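Long-range contacts in O-methyltransferase, SAM-dependent (Legionella pneumophila subsp. pneumophila, PDB 3R3H), which probably transfers a methyl group from S-adenosylmethionine to a hydroxyl oxygen of its substrate: residues Phe139-Ala144 / Leu165-Asn170; Tyr152-Leu157 / Asp200-Val205; Met78-Pro83 / Ala108-Lys113; Gly86-Cys91 / His112-Arg117. One frame throughout, in Å; residues are numbered along the deposited sequence.

Contact 1: residues Phe139-Ala144 / Leu165-Asn170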
loop_
_atom_site.group_PDB
_atom_site.type_symbol
_atom_site.label_atom_id
_atom_site.label_comp_id
_atom_site.label_asym_id
_atom_site.label_seq_id
_atom_site.Cartn_x
_atom_site.Cartn_y
_atom_site.Cartn_z
ATOM N N PHE A 139 -6.083 -13.108 3.143
ATOM C CA PHE A 139 -6.402 -11.707 2.919
ATOM C C PHE A 139 -7.899 -11.477 3.145
ATOM O O PHE A 139 -8.745 -12.167 2.578
ATOM C CB PHE A 139 -6.006 -11.267 1.503
ATOM C CG PHE A 139 -6.375 -9.841 1.189
ATOM C CD1 PHE A 139 -5.763 -8.787 1.848
ATOM C CD2 PHE A 139 -7.384 -9.557 0.278
ATOM C CE1 PHE A 139 -6.155 -7.462 1.609
ATOM C CE2 PHE A 139 -7.788 -8.237 0.028
ATOM C CZ PHE A 139 -7.170 -7.186 0.701
ATOM N N ILE A 140 -8.214 -10.514 4.002
ATOM C CA ILE A 140 -9.589 -10.173 4.315
ATOM C C ILE A 140 -9.777 -8.679 4.039
ATOM O O ILE A 140 -8.937 -7.865 4.413
ATOM C CB ILE A 140 -9.894 -10.494 5.791
ATOM C CG1 ILE A 140 -9.656 -11.988 6.041
ATOM C CG2 ILE A 140 -11.327 -10.107 6.134
ATOM C CD1 ILE A 140 -9.871 -12.425 7.459
ATOM N N PHE A 141 -10.861 -8.333 3.353
ATOM C CA PHE A 141 -11.164 -6.948 3.022
ATOM C C PHE A 141 -12.526 -6.612 3.632
ATOM O O PHE A 141 -13.480 -7.366 3.465
ATOM C CB PHE A 141 -11.193 -6.765 1.503
ATOM C CG PHE A 141 -11.708 -5.427 1.064
ATOM C CD1 PHE A 141 -11.151 -4.246 1.561
ATOM C CD2 PHE A 141 -12.747 -5.341 0.145
ATOM C CE1 PHE A 141 -11.627 -2.996 1.144
ATOM C CE2 PHE A 141 -13.230 -4.099 -0.279
ATOM C CZ PHE A 141 -12.667 -2.922 0.223
ATOM N N ILE A 142 -12.616 -5.483 4.339
ATOM C CA ILE A 142 -13.867 -5.087 4.998
ATOM C C ILE A 142 -14.454 -3.759 4.518
ATOM O O ILE A 142 -13.829 -2.703 4.652
ATOM C CB ILE A 142 -13.675 -5.023 6.525
ATOM C CG1 ILE A 142 -13.035 -6.331 7.013
ATOM C CG2 ILE A 142 -15.006 -4.785 7.199
ATOM C CD1 ILE A 142 -12.640 -6.339 8.479
ATOM N N ASP A 143 -15.658 -3.823 3.952
ATOM C CA ASP A 143 -16.337 -2.634 3.448
ATOM C C ASP A 143 -17.843 -2.803 3.683
ATOM O O ASP A 143 -18.668 -2.259 2.931
ATOM C CB ASP A 143 -16.042 -2.457 1.951
ATOM C CG ASP A 143 -16.430 -1.077 1.429
ATOM O OD1 ASP A 143 -17.027 -0.305 2.216
ATOM O OD2 ASP A 143 -16.150 -0.769 0.237
ATOM N N ALA A 144 -18.190 -3.552 4.736
ATOM C CA ALA A 144 -19.588 -3.815 5.080
ATOM C C ALA A 144 -20.186 -2.660 5.872
ATOM O O ALA A 144 -19.574 -1.596 5.973
ATOM C CB ALA A 144 -19.690 -5.098 5.872
ATOM N N LEU A 165 -3.291 -10.804 5.874
ATOM C CA LEU A 165 -3.495 -9.372 6.052
ATOM C C LEU A 165 -4.971 -8.990 6.020
ATOM O O LEU A 165 -5.768 -9.672 5.406
ATOM C CB LEU A 165 -2.765 -8.605 4.947
ATOM C CG LEU A 165 -2.881 -7.079 4.981
ATOM C CD1 LEU A 165 -1.963 -6.526 6.064
ATOM C CD2 LEU A 165 -2.491 -6.513 3.641
ATOM N N ILE A 166 -5.319 -7.890 6.690
ATOM C CA ILE A 166 -6.690 -7.375 6.732
ATOM C C ILE A 166 -6.699 -5.907 6.299
ATOM O O ILE A 166 -5.876 -5.112 6.746
ATOM C CB ILE A 166 -7.306 -7.448 8.156
ATOM C CG1 ILE A 166 -7.310 -8.894 8.658
ATOM C CG2 ILE A 166 -8.724 -6.895 8.135
ATOM C CD1 ILE A 166 -7.620 -9.028 10.134
ATOM N N ALA A 167 -7.635 -5.562 5.417
ATOM C CA ALA A 167 -7.784 -4.200 4.915
ATOM C C ALA A 167 -9.179 -3.748 5.309
ATOM O O ALA A 167 -10.139 -4.518 5.177
ATOM C CB ALA A 167 -7.628 -4.173 3.400
ATOM N N ILE A 168 -9.285 -2.520 5.814
ATOM C CA ILE A 168 -10.568 -1.973 6.230
ATOM C C ILE A 168 -10.749 -0.623 5.552
ATOM O O ILE A 168 -9.877 0.242 5.642
ATOM C CB ILE A 168 -10.649 -1.799 7.762
ATOM C CG1 ILE A 168 -10.453 -3.135 8.479
ATOM C CG2 ILE A 168 -12.013 -1.299 8.140
ATOM C CD1 ILE A 168 -9.017 -3.476 8.803
ATOM N N ASP A 169 -11.877 -0.444 4.871
ATOM C CA ASP A 169 -12.129 0.795 4.141
ATOM C C ASP A 169 -12.892 1.862 4.932
ATOM O O ASP A 169 -13.483 1.574 5.980
ATOM C CB ASP A 169 -12.888 0.478 2.850
ATOM C CG ASP A 169 -12.693 1.538 1.774
ATOM O OD1 ASP A 169 -13.532 1.589 0.843
ATOM O OD2 ASP A 169 -11.698 2.315 1.846
ATOM N N ASN A 170 -12.874 3.087 4.401
ATOM C CA ASN A 170 -13.542 4.256 4.984
ATOM C C ASN A 170 -13.085 4.579 6.410
ATOM O O ASN A 170 -13.916 4.789 7.300
ATOM C CB ASN A 170 -15.066 4.070 4.993
ATOM C CG ASN A 170 -15.609 3.608 3.666
ATOM O OD1 ASN A 170 -15.905 2.432 3.494
ATOM N ND2 ASN A 170 -15.744 4.530 2.714
#
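With CG anti to the backbone N in both Phe139 (chi1 177°) and Phe141 (chi1 171°), both rings reach the methyl of Ala167: Phe139 CE1 lies 4.0 Å from Ala167 CB, and Phe141 CD1 packs against that same CB. Strands 137-143 and 164-169, which carry them, are parallel neighbours in the central sheet of the Rossmann-like methyltransferase fold. Their segment axes run 4.7 Å apart, and four backbone bonds join them: Ile140 N to Leu165 O, Ala167 N to Ile140 O, Ile142 N to Ala167 O and Asp169 N to Ile142 O. On the other face, Ile142 CD1 reaches both Ile168 CG1, at 3.9 Å, and Ile166 CG2; helix 149-159 packs on this side, touching Ile166 with Ala156 and Ile168 with Tyr149.

At the C-terminal end of the strands, acidic and amide groups gather. The carboxylates of Asp143 and Asp169 run side by side with their planes 85° apart. Lys146, just beyond the first strand, forms a salt bridge with Asp143 OD1 and donates a hydrogen bond to Asn170 OD1, which would offset the crowding of acceptors here. Those two oxygens, Asp143 OD1 and Asn170 OD1, sit 3.2 Å apart without bonding to each other.

Contact 2: residues Tyr152-Leu157 / Asp200-Val205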
loop_
_atom_site.group_PDB
_atom_site.type_symbol
_atom_site.label_atom_id
_atom_site.label_comp_id
_atom_site.label_asym_id
_atom_site.label_seq_id
_atom_site.Cartn_x
_atom_site.Cartn_y
_atom_site.Cartn_z
ATOM N N TYR A 152 -16.793 -6.900 13.065
ATOM C CA TYR A 152 -16.092 -7.377 11.884
ATOM C C TYR A 152 -14.587 -7.446 12.123
ATOM O O TYR A 152 -13.936 -8.418 11.735
ATOM C CB TYR A 152 -16.419 -6.484 10.671
ATOM C CG TYR A 152 -17.872 -6.545 10.223
ATOM C CD1 TYR A 152 -18.631 -7.713 10.394
ATOM C CD2 TYR A 152 -18.493 -5.429 9.649
ATOM C CE1 TYR A 152 -19.977 -7.758 10.016
ATOM C CE2 TYR A 152 -19.830 -5.465 9.262
ATOM C CZ TYR A 152 -20.564 -6.626 9.454
ATOM O OH TYR A 152 -21.892 -6.644 9.128
ATOM N N TYR A 153 -14.039 -6.421 12.775
ATOM C CA TYR A 153 -12.606 -6.368 13.068
ATOM C C TYR A 153 -12.185 -7.562 13.914
ATOM O O TYR A 153 -11.221 -8.256 13.605
ATOM C CB TYR A 153 -12.265 -5.071 13.809
ATOM C CG TYR A 153 -10.809 -4.945 14.205
ATOM C CD1 TYR A 153 -9.794 -5.061 13.255
ATOM C CD2 TYR A 153 -10.449 -4.653 15.521
ATOM C CE1 TYR A 153 -8.449 -4.879 13.606
ATOM C CE2 TYR A 153 -9.114 -4.467 15.886
ATOM C CZ TYR A 153 -8.118 -4.577 14.922
ATOM O OH TYR A 153 -6.805 -4.351 15.255
ATOM N N GLU A 154 -12.926 -7.787 14.990
ATOM C CA GLU A 154 -12.649 -8.892 15.897
ATOM C C GLU A 154 -12.736 -10.240 15.210
ATOM O O GLU A 154 -11.854 -11.083 15.370
ATOM C CB GLU A 154 -13.621 -8.849 17.075
ATOM C CG GLU A 154 -13.389 -7.661 17.989
ATOM C CD GLU A 154 -11.998 -7.675 18.604
ATOM O OE1 GLU A 154 -11.570 -8.753 19.089
ATOM O OE2 GLU A 154 -11.338 -6.611 18.608
ATOM N N LEU A 155 -13.818 -10.431 14.459
ATOM C CA LEU A 155 -14.064 -11.651 13.703
ATOM C C LEU A 155 -12.927 -11.890 12.701
ATOM O O LEU A 155 -12.370 -12.986 12.624
ATOM C CB LEU A 155 -15.392 -11.509 12.965
ATOM C CG LEU A 155 -16.574 -12.458 13.193
ATOM C CD1 LEU A 155 -16.467 -13.187 14.518
ATOM C CD2 LEU A 155 -17.864 -11.636 13.128
ATOM N N ALA A 156 -12.586 -10.847 11.947
ATOM C CA ALA A 156 -11.522 -10.909 10.953
ATOM C C ALA A 156 -10.206 -11.335 11.588
ATOM O O ALA A 156 -9.384 -12.007 10.953
ATOM C CB ALA A 156 -11.355 -9.545 10.277
ATOM N N LEU A 157 -9.999 -10.927 12.837
ATOM C CA LEU A 157 -8.782 -11.280 13.559
ATOM C C LEU A 157 -8.737 -12.779 13.842
ATOM O O LEU A 157 -7.660 -13.362 13.967
ATOM C CB LEU A 157 -8.692 -10.501 14.875
ATOM C CG LEU A 157 -8.412 -8.999 14.763
ATOM C CD1 LEU A 157 -8.532 -8.363 16.125
ATOM C CD2 LEU A 157 -7.036 -8.762 14.171
ATOM N N ASP A 200 -4.470 -1.108 20.039
ATOM C CA ASP A 200 -4.359 -2.555 19.893
ATOM C C ASP A 200 -2.899 -2.978 19.826
ATOM O O ASP A 200 -2.149 -2.509 18.968
ATOM C CB ASP A 200 -5.070 -3.024 18.632
ATOM C CG ASP A 200 -5.333 -4.518 18.643
ATOM O OD1 ASP A 200 -4.448 -5.296 19.071
ATOM O OD2 ASP A 200 -6.435 -4.918 18.218
ATOM N N SER A 201 -2.499 -3.872 20.723
ATOM C CA SER A 201 -1.118 -4.338 20.766
ATOM C C SER A 201 -0.904 -5.620 19.969
ATOM O O SER A 201 0.233 -6.021 19.740
ATOM C CB SER A 201 -0.686 -4.563 22.222
ATOM O OG SER A 201 -1.454 -5.577 22.855
ATOM N N ARG A 202 -2.004 -6.234 19.538
ATOM C CA ARG A 202 -2.022 -7.502 18.785
ATOM C C ARG A 202 -1.592 -7.533 17.316
ATOM O O ARG A 202 -1.382 -8.608 16.756
ATOM C CB ARG A 202 -3.429 -8.081 18.818
ATOM C CG ARG A 202 -3.983 -8.353 20.187
ATOM C CD ARG A 202 -5.409 -8.847 20.069
ATOM N NE ARG A 202 -6.283 -7.805 19.539
ATOM C CZ ARG A 202 -7.608 -7.902 19.470
ATOM N NH1 ARG A 202 -8.218 -9.001 19.893
ATOM N NH2 ARG A 202 -8.328 -6.890 18.996
ATOM N N VAL A 203 -1.457 -6.375 16.687
ATOM C CA VAL A 203 -1.143 -6.364 15.271
ATOM C C VAL A 203 -0.222 -5.257 14.777
ATOM O O VAL A 203 -0.051 -4.246 15.444
ATOM C CB VAL A 203 -2.469 -6.261 14.467
ATOM C CG1 VAL A 203 -3.335 -7.499 14.709
ATOM C CG2 VAL A 203 -3.236 -5.002 14.894
ATOM N N PHE A 204 0.369 -5.470 13.598
ATOM C CA PHE A 204 1.210 -4.465 12.954
ATOM C C PHE A 204 0.155 -3.616 12.254
ATOM O O PHE A 204 -0.924 -4.103 11.933
ATOM C CB PHE A 204 2.144 -5.087 11.922
ATOM C CG PHE A 204 3.137 -6.065 12.502
ATOM C CD1 PHE A 204 4.058 -5.664 13.473
ATOM C CD2 PHE A 204 3.166 -7.388 12.061
ATOM C CE1 PHE A 204 4.992 -6.570 13.988
ATOM C CE2 PHE A 204 4.098 -8.299 12.574
ATOM C CZ PHE A 204 5.010 -7.890 13.535
ATOM N N VAL A 205 0.456 -2.358 11.992
ATOM C CA VAL A 205 -0.541 -1.478 11.408
ATOM C C VAL A 205 0.026 -0.359 10.528
ATOM O O VAL A 205 1.124 0.130 10.766
ATOM C CB VAL A 205 -1.374 -0.858 12.566
ATOM C CG1 VAL A 205 -1.974 0.474 12.158
ATOM C CG2 VAL A 205 -2.453 -1.830 13.003
#
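Arg202 and Glu154 meet nearly flat, carboxylate and guanidinium planes 20° apart. Arg202 NH2 donates to Glu154 OE2 at 3.0 Å, on the syn side, and the acceptor lies in the guanidinium plane; the companion bond from NH1 to OE1 is long and weak. Leu157 CD1 lies over one face of the same guanidinium, offset toward the rim. Beside this group Tyr153 OH donates to Asp200 OD2 over 3.0 Å, coming from well above the carboxylate plane, with the ring and carboxylate nearly perpendicular. The apolar part of the shell is Leu157 CD2 resting against Val203 CG1 at 3.9 Å; the other Val203 methyl, CG2, sits beside the hydroxyl of Tyr153.

What positions the arginine is Asp200, two residues earlier. It is gripped side-on, NE and NH2 of Arg202 going to OD1 and OD2, with the shortest of these bonds 2.8 Å from NH2 to OD2. Asp200 OD1 also accepts from Arg202 N, an Asx turn that fixes the carboxylate just before strand 203-208. A chi1 of 178° swings the Tyr153 ring out from helix 149-159 toward Asp200, and Leu193 and Ile197 of helix 185-198 pack against it.

The contact thus pins helix 149-159 to the start of a strand that is outermost in the sheet within this chain. Since one guanidinium is shared by two carboxylates, and Asp200 OD2 draws on tyrosine and arginine together, the network probably keeps both acids ionised.

Contact 3: residues Met78-Pro83 / Ala108-Lys113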
loop_
_atom_site.group_PDB
_atom_site.type_symbol
_atom_site.label_atom_id
_atom_site.label_comp_id
_atom_site.label_asym_id
_atom_site.label_seq_id
_atom_site.Cartn_x
_atom_site.Cartn_y
_atom_site.Cartn_z
ATOM N N MET A 78 -10.038 -9.577 -7.406
ATOM C CA MET A 78 -9.362 -10.413 -6.421
ATOM C C MET A 78 -9.034 -11.812 -6.953
ATOM O O MET A 78 -7.907 -12.286 -6.770
ATOM C CB MET A 78 -10.209 -10.521 -5.140
ATOM C CG MET A 78 -9.873 -9.448 -4.098
ATOM S SD MET A 78 -10.901 -9.458 -2.602
ATOM C CE MET A 78 -11.349 -7.730 -2.533
ATOM N N SER A 79 -9.990 -12.476 -7.612
ATOM C CA SER A 79 -9.709 -13.824 -8.117
ATOM C C SER A 79 -8.782 -13.793 -9.325
ATOM O O SER A 79 -8.082 -14.763 -9.606
ATOM C CB SER A 79 -11.003 -14.580 -8.459
ATOM O OG SER A 79 -11.561 -14.157 -9.681
ATOM N N LEU A 80 -8.769 -12.671 -10.034
ATOM C CA LEU A 80 -7.895 -12.525 -11.199
ATOM C C LEU A 80 -6.442 -12.535 -10.765
ATOM O O LEU A 80 -5.564 -12.928 -11.527
ATOM C CB LEU A 80 -8.178 -11.215 -11.931
ATOM C CG LEU A 80 -9.397 -11.186 -12.845
ATOM C CD1 LEU A 80 -9.600 -9.767 -13.351
ATOM C CD2 LEU A 80 -9.190 -12.137 -14.019
ATOM N N ALA A 81 -6.197 -12.092 -9.536
ATOM C CA ALA A 81 -4.850 -12.037 -8.993
ATOM C C ALA A 81 -4.573 -13.294 -8.177
ATOM O O ALA A 81 -3.527 -13.424 -7.552
ATOM C CB ALA A 81 -4.698 -10.797 -8.132
ATOM N N LEU A 82 -5.520 -14.220 -8.197
ATOM C CA LEU A 82 -5.393 -15.475 -7.466
ATOM C C LEU A 82 -5.011 -16.630 -8.381
ATOM O O LEU A 82 -5.336 -16.635 -9.574
ATOM C CB LEU A 82 -6.715 -15.826 -6.765
ATOM C CG LEU A 82 -7.104 -15.223 -5.414
ATOM C CD1 LEU A 82 -8.455 -15.751 -4.972
ATOM C CD2 LEU A 82 -6.054 -15.597 -4.393
ATOM N N PRO A 83 -4.309 -17.632 -7.828
ATOM C CA PRO A 83 -3.910 -18.787 -8.637
ATOM C C PRO A 83 -5.105 -19.737 -8.860
ATOM O O PRO A 83 -6.071 -19.723 -8.093
ATOM C CB PRO A 83 -2.783 -19.409 -7.809
ATOM C CG PRO A 83 -3.183 -19.092 -6.405
ATOM C CD PRO A 83 -3.658 -17.663 -6.501
ATOM N N ALA A 108 -14.606 -13.882 -17.767
ATOM C CA ALA A 108 -13.222 -13.792 -17.314
ATOM C C ALA A 108 -12.692 -15.092 -16.712
ATOM O O ALA A 108 -11.566 -15.125 -16.223
ATOM C CB ALA A 108 -13.074 -12.651 -16.314
ATOM N N LYS A 109 -13.493 -16.155 -16.754
ATOM C CA LYS A 109 -13.082 -17.454 -16.219
ATOM C C LYS A 109 -12.805 -17.475 -14.716
ATOM O O LYS A 109 -11.798 -18.039 -14.278
ATOM C CB LYS A 109 -11.830 -17.937 -16.939
ATOM C CG LYS A 109 -12.029 -18.166 -18.415
ATOM C CD LYS A 109 -12.954 -19.343 -18.671
ATOM C CE LYS A 109 -13.305 -19.405 -20.145
ATOM N NZ LYS A 109 -12.070 -19.237 -20.970
ATOM N N GLN A 110 -13.700 -16.887 -13.927
ATOM C CA GLN A 110 -13.501 -16.841 -12.488
ATOM C C GLN A 110 -14.676 -17.352 -11.663
ATOM O O GLN A 110 -14.512 -17.615 -10.485
ATOM C CB GLN A 110 -13.184 -15.401 -12.053
ATOM C CG GLN A 110 -12.147 -14.681 -12.905
ATOM C CD GLN A 110 -10.759 -15.309 -12.831
ATOM O OE1 GLN A 110 -9.851 -14.899 -13.543
ATOM N NE2 GLN A 110 -10.591 -16.295 -11.968
ATOM N N GLU A 111 -15.849 -17.494 -12.271
ATOM C CA GLU A 111 -17.026 -17.937 -11.532
ATOM C C GLU A 111 -16.795 -19.213 -10.735
ATOM O O GLU A 111 -17.553 -19.524 -9.814
ATOM C CB GLU A 111 -18.220 -18.125 -12.483
ATOM N N HIS A 112 -15.752 -19.959 -11.075
ATOM C CA HIS A 112 -15.497 -21.200 -10.361
ATOM C C HIS A 112 -14.648 -20.938 -9.129
ATOM O O HIS A 112 -14.615 -21.759 -8.213
ATOM C CB HIS A 112 -14.832 -22.242 -11.285
ATOM C CG HIS A 112 -13.470 -21.855 -11.782
ATOM N ND1 HIS A 112 -13.256 -20.811 -12.659
ATOM C CD2 HIS A 112 -12.245 -22.368 -11.512
ATOM C CE1 HIS A 112 -11.962 -20.695 -12.905
ATOM N NE2 HIS A 112 -11.326 -21.628 -12.221
ATOM N N LYS A 113 -13.977 -19.783 -9.112
ATOM C CA LYS A 113 -13.130 -19.382 -7.991
ATOM C C LYS A 113 -13.893 -18.461 -7.026
ATOM O O LYS A 113 -13.535 -18.358 -5.853
ATOM C CB LYS A 113 -11.875 -18.657 -8.492
ATOM C CG LYS A 113 -11.178 -19.368 -9.638
ATOM C CD LYS A 113 -9.668 -19.145 -9.672
ATOM C CE LYS A 113 -9.293 -17.700 -9.896
ATOM N NZ LYS A 113 -7.848 -17.561 -10.265
#
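Polar contacts centre on the ammonium of Lys113, which reaches the last turn of helix 73-80 and the residues after it and donates to two backbone carbonyls: Ser79 O at 2.9 Å and Leu82 O at 2.8 Å. It meets the first tilted 25° from the carbonyl plane and the second from well above it. The bend of the lysine chain at chi3 (-63°) brings NZ within bonding distance of both carbonyls. The buried charge is held at the helix C terminus, where carbonyls would be expected to stabilise it.

Van der Waals contact accounts for the rest. Ser79 CB lies 3.8 Å from Lys113 CE, bringing the lysine's aliphatic part against the helix. The hydroxyl of Ser79 sits over the start of the Gln110 side chain without bonding to its amide; its hydrogen bond goes back to Leu76 O in its own helix. Ala108 and Lys109 close helix 102-107 in a Schellman motif, after which Gln110 and Lys113 turn toward Ser79.

The contact therefore joins the end of helix 73-80 to the loop that leads from helix 102-107 into strand 114-118. Met78 and Leu82 pack on helix 46-59, while Ser79 and Leu82 also rest on Val88 of strand 87-92.

Contact 4: residues Gly86-Cys91 / His112-Arg117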
loop_
_atom_site.group_PDB
_atom_site.type_symbol
_atom_site.label_atom_id
_atom_site.label_comp_id
_atom_site.label_asym_id
_atom_site.label_seq_id
_atom_site.Cartn_x
_atom_site.Cartn_y
_atom_site.Cartn_z
ATOM N N GLY A 86 -6.798 -21.179 -6.030
ATOM C CA GLY A 86 -7.264 -20.192 -5.073
ATOM C C GLY A 86 -8.770 -20.002 -5.046
ATOM O O GLY A 86 -9.499 -20.541 -5.876
ATOM N N GLN A 87 -9.243 -19.202 -4.098
ATOM C CA GLN A 87 -10.674 -18.986 -3.940
ATOM C C GLN A 87 -10.985 -17.664 -3.240
ATOM O O GLN A 87 -10.253 -17.246 -2.346
ATOM C CB GLN A 87 -11.228 -20.143 -3.120
ATOM C CG GLN A 87 -12.714 -20.173 -2.923
ATOM C CD GLN A 87 -13.083 -21.147 -1.823
ATOM O OE1 GLN A 87 -12.565 -22.263 -1.769
ATOM N NE2 GLN A 87 -13.974 -20.729 -0.933
ATOM N N VAL A 88 -12.066 -17.011 -3.663
ATOM C CA VAL A 88 -12.508 -15.760 -3.056
ATOM C C VAL A 88 -13.968 -15.873 -2.624
ATOM O O VAL A 88 -14.829 -16.264 -3.395
ATOM C CB VAL A 88 -12.303 -14.523 -4.013
ATOM C CG1 VAL A 88 -12.372 -14.943 -5.451
ATOM C CG2 VAL A 88 -13.349 -13.442 -3.724
ATOM N N ILE A 89 -14.231 -15.563 -1.361
ATOM C CA ILE A 89 -15.581 -15.606 -0.826
ATOM C C ILE A 89 -16.066 -14.167 -0.657
ATOM O O ILE A 89 -15.614 -13.447 0.228
ATOM C CB ILE A 89 -15.604 -16.333 0.523
ATOM C CG1 ILE A 89 -15.264 -17.803 0.295
ATOM C CG2 ILE A 89 -16.969 -16.167 1.196
ATOM C CD1 ILE A 89 -15.316 -18.636 1.537
ATOM N N THR A 90 -16.957 -13.749 -1.547
ATOM C CA THR A 90 -17.515 -12.408 -1.522
ATOM C C THR A 90 -18.833 -12.475 -0.745
ATOM O O THR A 90 -19.667 -13.347 -0.998
ATOM C CB THR A 90 -17.734 -11.891 -2.981
ATOM O OG1 THR A 90 -18.447 -10.650 -2.970
ATOM C CG2 THR A 90 -18.529 -12.912 -3.796
ATOM N N CYS A 91 -19.005 -11.581 0.225
ATOM C CA CYS A 91 -20.223 -11.581 1.038
ATOM C C CYS A 91 -21.008 -10.332 0.702
ATOM O O CYS A 91 -20.578 -9.231 1.059
ATOM C CB CYS A 91 -19.873 -11.582 2.536
ATOM S SG CYS A 91 -18.695 -12.897 3.102
ATOM N N HIS A 112 -15.752 -19.959 -11.075
ATOM C CA HIS A 112 -15.497 -21.200 -10.361
ATOM C C HIS A 112 -14.648 -20.938 -9.129
ATOM O O HIS A 112 -14.615 -21.759 -8.213
ATOM C CB HIS A 112 -14.832 -22.242 -11.285
ATOM C CG HIS A 112 -13.470 -21.855 -11.782
ATOM N ND1 HIS A 112 -13.256 -20.811 -12.659
ATOM C CD2 HIS A 112 -12.245 -22.368 -11.512
ATOM C CE1 HIS A 112 -11.962 -20.695 -12.905
ATOM N NE2 HIS A 112 -11.326 -21.628 -12.221
ATOM N N LYS A 113 -13.977 -19.783 -9.112
ATOM C CA LYS A 113 -13.130 -19.382 -7.991
ATOM C C LYS A 113 -13.893 -18.461 -7.026
ATOM O O LYS A 113 -13.535 -18.358 -5.853
ATOM C CB LYS A 113 -11.875 -18.657 -8.492
ATOM C CG LYS A 113 -11.178 -19.368 -9.638
ATOM C CD LYS A 113 -9.668 -19.145 -9.672
ATOM C CE LYS A 113 -9.293 -17.700 -9.896
ATOM N NZ LYS A 113 -7.848 -17.561 -10.265
ATOM N N ILE A 114 -14.943 -17.809 -7.524
ATOM C CA ILE A 114 -15.741 -16.887 -6.729
ATOM C C ILE A 114 -16.967 -17.547 -6.075
ATOM O O ILE A 114 -17.848 -18.081 -6.747
ATOM C CB ILE A 114 -16.191 -15.693 -7.591
ATOM C CG1 ILE A 114 -14.965 -14.994 -8.180
ATOM C CG2 ILE A 114 -16.974 -14.699 -6.747
ATOM C CD1 ILE A 114 -15.291 -13.954 -9.236
ATOM N N LYS A 115 -17.012 -17.484 -4.750
ATOM C CA LYS A 115 -18.088 -18.068 -3.967
ATOM C C LYS A 115 -18.930 -16.962 -3.308
ATOM O O LYS A 115 -18.553 -16.419 -2.275
ATOM C CB LYS A 115 -17.479 -18.998 -2.903
ATOM C CG LYS A 115 -18.367 -20.163 -2.483
ATOM C CD LYS A 115 -19.716 -19.674 -1.949
ATOM C CE LYS A 115 -20.723 -20.804 -1.786
ATOM N NZ LYS A 115 -20.467 -21.635 -0.572
ATOM N N LEU A 116 -20.069 -16.637 -3.911
ATOM C CA LEU A 116 -20.958 -15.605 -3.389
ATOM C C LEU A 116 -21.797 -16.053 -2.189
ATOM O O LEU A 116 -22.392 -17.125 -2.191
ATOM C CB LEU A 116 -21.889 -15.124 -4.498
ATOM C CG LEU A 116 -22.890 -14.010 -4.179
ATOM C CD1 LEU A 116 -22.149 -12.686 -3.942
ATOM C CD2 LEU A 116 -23.850 -13.853 -5.340
ATOM N N ARG A 117 -21.840 -15.219 -1.157
ATOM C CA ARG A 117 -22.616 -15.519 0.048
ATOM C C ARG A 117 -23.504 -14.326 0.317
ATOM O O ARG A 117 -23.026 -13.279 0.729
ATOM C CB ARG A 117 -21.693 -15.735 1.238
ATOM C CG ARG A 117 -20.775 -16.920 1.085
ATOM C CD ARG A 117 -21.518 -18.216 1.258
ATOM N NE ARG A 117 -21.094 -18.903 2.475
ATOM C CZ ARG A 117 -21.740 -18.857 3.638
ATOM N NH1 ARG A 117 -22.865 -18.157 3.770
ATOM N NH2 ARG A 117 -21.252 -19.518 4.681
#
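Val88 CG1 and Ile114 CG1 press together at 3.8 Å, the two side chains lying alongside and pointing the same way. With Thr90 they make up the tight, buried part of the contact. Further along the same face Thr90 CG2 meets two neighbours, Ile114 CG2 at 3.8 Å and the more open Leu116 CD1 at 3.6 Å. At chi1 172° the threonine methyl takes the place between N and the carbonyl carbon and does this packing, while OG1 bonds to Glu66 of the adjacent strand. Helix 73-80 lies over this side, with Ser79 against Val88 and Ile114.

The two segments are strands 87-92 and 114-118, joined through helix 102-107 as a beta-alpha-beta unit at one end of the sheet; strand 114-118 is the outermost strand within the chain. The backbone bond from Lys115 N to Val88 O is short and straight, 2.8 Å and 176°, and Val88 N bonds to Lys113 O. The ladder slackens at Thr90 N to Lys115 O, which is weak and bent, and recovers with Arg117 N to Thr90 O at 2.9 Å.

The opposite face is looser. Ile89 packs its side chain on the aliphatic stems of Lys115 and Arg117, CG1 to Lys115 CB at 4.1 Å and CG2 to Arg117 CG at 3.9 Å. Beyond these the chains lead away from Ile89: Lys115 is exposed to solvent, and Arg117 carries its NH2 to Ser127 of helix 121-132.

Overall arrangement
From the N terminus, the chain first meets contact 3, which opens at the end of helix 73-80. Contact 4 opens shortly after it on strand 87-92, and both close on the stretch leading into strand 114-118, sharing His112 and Lys113. Only then does contact 1 open, on strand 137-143. Contact 2 begins before contact 1 has closed and ends later, at 200-205, so these two cross. Contacts 4 and 1 lie in one sheet, their centres about 15 Å apart; contact 2 joins a helix packed on that sheet to the strand outermost at its other end within this chain. Met78, in the first segment of contact 3, touches Phe139 and Phe141 of contact 1.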